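Local coordinates for thiol-disulfide oxidoreductase (PDB 3FW2), which probably acts as a TlpA-like thiol-disulfide oxidoreductase, the present chain being its C-terminal thioredoxin-fold domain, at residues 11-16 with 23-28. Numbering follows the deposited sequence.
Sequences APFFSL and KITRSS
L16 and I24 form a hydrogen-bonded pair in a short antiparallel β-hairpin beside the central sheet of this thioredoxin-fold domain. L16 N donates to I24 O at 3.1 Å and I24 N returns a bond to L16 O at 2.8 Å, from 41° out of the carbonyl plane. Both side chains leave on the same face of the hairpin and rest on V98 of strand 96-98, tying it to that edge of the main sheet. Away from the turn the chains splay apart, before L16 and after I24, and the buried ring of F14 lies between them. Its CG sits between the backbone N and the carbonyl carbon (chi1 63°), which sets CE2 against T25 CA and CZ 3.7 Å from R26 N. CZ also meets R26 CB, the two side chains crossing at about a right angle, and R26 NE donates to water 1. Water 2 lies over the centre of one ring face, accepting from R26 N and donating to F14 O, and so bridges the backbones. T25 CG2 packs on S15 CB and obliquely on the F13 ring, while T25 OG1 accepts from S27 N in an ST turn. S15 OG lies 3.4 Å from K23 CB; the bend at chi2 (-64°) brings K23 CD 4.0 Å from L16 C, and water 3 accepts from K23 NZ and donates to S15 O at 2.7 Å.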
loop_
_atom_site.group_PDB
_atom_site.type_symbol
_atom_site.label_atom_id
_atom_site.label_comp_id
_atom_site.label_asym_id
_atom_site.label_seq_id
_atom_site.Cartn_x
_atom_site.Cartn_y
_atom_site.Cartn_z
ATOM N N ALA A 11 -13.191 17.394 -4.342
ATOM C CA ALA A 11 -12.770 16.183 -3.615
ATOM C C ALA A 11 -13.882 15.102 -3.635
ATOM O O ALA A 11 -15.002 15.407 -3.299
ATOM C CB ALA A 11 -12.463 16.558 -2.141
ATOM N N PRO A 12 -13.546 13.834 -3.962
ATOM C CA PRO A 12 -14.523 12.757 -3.723
ATOM C C PRO A 12 -15.010 12.673 -2.276
ATOM O O PRO A 12 -14.253 12.968 -1.314
ATOM C CB PRO A 12 -13.747 11.475 -4.086
ATOM C CG PRO A 12 -12.693 11.941 -5.124
ATOM C CD PRO A 12 -12.310 13.337 -4.606
ATOM N N PHE A 13 -16.265 12.286 -2.106
ATOM C CA PHE A 13 -16.796 12.190 -0.756
ATOM C C PHE A 13 -16.082 11.129 0.045
ATOM O O PHE A 13 -15.674 10.086 -0.506
ATOM C CB PHE A 13 -18.257 11.840 -0.821
ATOM C CG PHE A 13 -18.902 11.727 0.505
ATOM C CD1 PHE A 13 -19.135 12.849 1.275
ATOM C CD2 PHE A 13 -19.342 10.508 0.947
ATOM C CE1 PHE A 13 -19.789 12.724 2.528
ATOM C CE2 PHE A 13 -19.990 10.391 2.175
ATOM C CZ PHE A 13 -20.192 11.472 2.951
ATOM N N PHE A 14 -15.884 11.416 1.322
ATOM C CA PHE A 14 -15.565 10.379 2.254
ATOM C C PHE A 14 -16.252 10.628 3.578
ATOM O O PHE A 14 -16.585 11.757 3.896
ATOM C CB PHE A 14 -14.044 10.261 2.475
ATOM C CG PHE A 14 -13.456 11.474 3.072
ATOM C CD1 PHE A 14 -12.891 12.428 2.270
ATOM C CD2 PHE A 14 -13.436 11.651 4.486
ATOM C CE1 PHE A 14 -12.350 13.609 2.818
ATOM C CE2 PHE A 14 -12.917 12.804 5.027
ATOM C CZ PHE A 14 -12.359 13.779 4.199
ATOM N N SER A 15 -16.443 9.544 4.318
ATOM C CA SER A 15 -16.987 9.563 5.642
ATOM C C SER A 15 -16.411 8.378 6.362
ATOM O O SER A 15 -16.747 7.240 6.056
ATOM C CB SER A 15 -18.520 9.462 5.606
ATOM O OG SER A 15 -19.092 9.338 6.904
ATOM N N LEU A 16 -15.555 8.657 7.330
ATOM C CA LEU A 16 -14.672 7.681 7.926
ATOM C C LEU A 16 -14.627 7.810 9.431
ATOM O O LEU A 16 -14.565 8.949 9.948
ATOM C CB LEU A 16 -13.255 7.896 7.333
ATOM C CG LEU A 16 -13.107 7.589 5.844
ATOM C CD1 LEU A 16 -11.789 8.138 5.240
ATOM C CD2 LEU A 16 -13.264 6.100 5.539
ATOM N N LYS A 23 -18.156 9.283 12.669
ATOM C CA LYS A 23 -17.852 9.501 11.247
ATOM C C LYS A 23 -17.421 10.938 10.979
ATOM O O LYS A 23 -18.102 11.883 11.343
ATOM C CB LYS A 23 -19.035 9.131 10.325
ATOM C CG LYS A 23 -19.457 7.675 10.435
ATOM C CD LYS A 23 -18.399 6.696 10.000
ATOM C CE LYS A 23 -18.935 5.262 10.001
ATOM N NZ LYS A 23 -19.523 4.863 8.669
ATOM N N ILE A 24 -16.291 11.100 10.300
ATOM C CA ILE A 24 -15.735 12.393 10.025
ATOM C C ILE A 24 -15.749 12.595 8.516
ATOM O O ILE A 24 -15.376 11.672 7.760
ATOM C CB ILE A 24 -14.243 12.460 10.475
ATOM C CG1 ILE A 24 -14.108 12.181 11.961
ATOM C CG2 ILE A 24 -13.571 13.769 10.081
ATOM C CD1 ILE A 24 -14.908 13.181 12.866
ATOM N N THR A 25 -16.099 13.800 8.093
ATOM C CA THR A 25 -16.112 14.202 6.695
ATOM C C THR A 25 -15.347 15.542 6.624
ATOM O O THR A 25 -15.023 16.132 7.648
ATOM C CB THR A 25 -17.526 14.445 6.101
ATOM O OG1 THR A 25 -18.047 15.668 6.619
ATOM C CG2 THR A 25 -18.517 13.265 6.403
ATOM N N ARG A 26 -15.098 16.022 5.417
ATOM C CA ARG A 26 -14.414 17.326 5.251
ATOM C C ARG A 26 -15.258 18.494 5.813
ATOM O O ARG A 26 -14.737 19.583 6.042
ATOM C CB ARG A 26 -14.019 17.592 3.797
ATOM C CG ARG A 26 -15.149 17.871 2.862
ATOM C CD ARG A 26 -14.608 18.422 1.538
ATOM N NE ARG A 26 -15.702 19.006 0.826
ATOM C CZ ARG A 26 -16.151 20.254 0.957
ATOM N NH1 ARG A 26 -15.553 21.159 1.710
ATOM N NH2 ARG A 26 -17.202 20.610 0.258
ATOM N N SER A 27 -16.550 18.248 6.018
ATOM C CA SER A 27 -17.464 19.248 6.619
ATOM C C SER A 27 -17.799 19.046 8.089
ATOM O O SER A 27 -18.678 19.761 8.652
ATOM C CB SER A 27 -18.749 19.292 5.803
ATOM O OG SER A 27 -18.414 19.549 4.454
ATOM N N SER A 28 -17.114 18.121 8.754
ATOM C CA SER A 28 -17.233 17.998 10.204
ATOM C C SER A 28 -16.821 19.301 10.863
ATOM O O SER A 28 -16.138 20.124 10.257
ATOM C CB SER A 28 -16.399 16.860 10.741
ATOM O OG SER A 28 -16.946 15.637 10.339
HETATM O O HOH W 1 -16.658 16.665 -0.735
HETATM O O HOH W 2 -16.018 14.355 3.067
HETATM O O HOH W 3 -17.033 4.763 7.002
#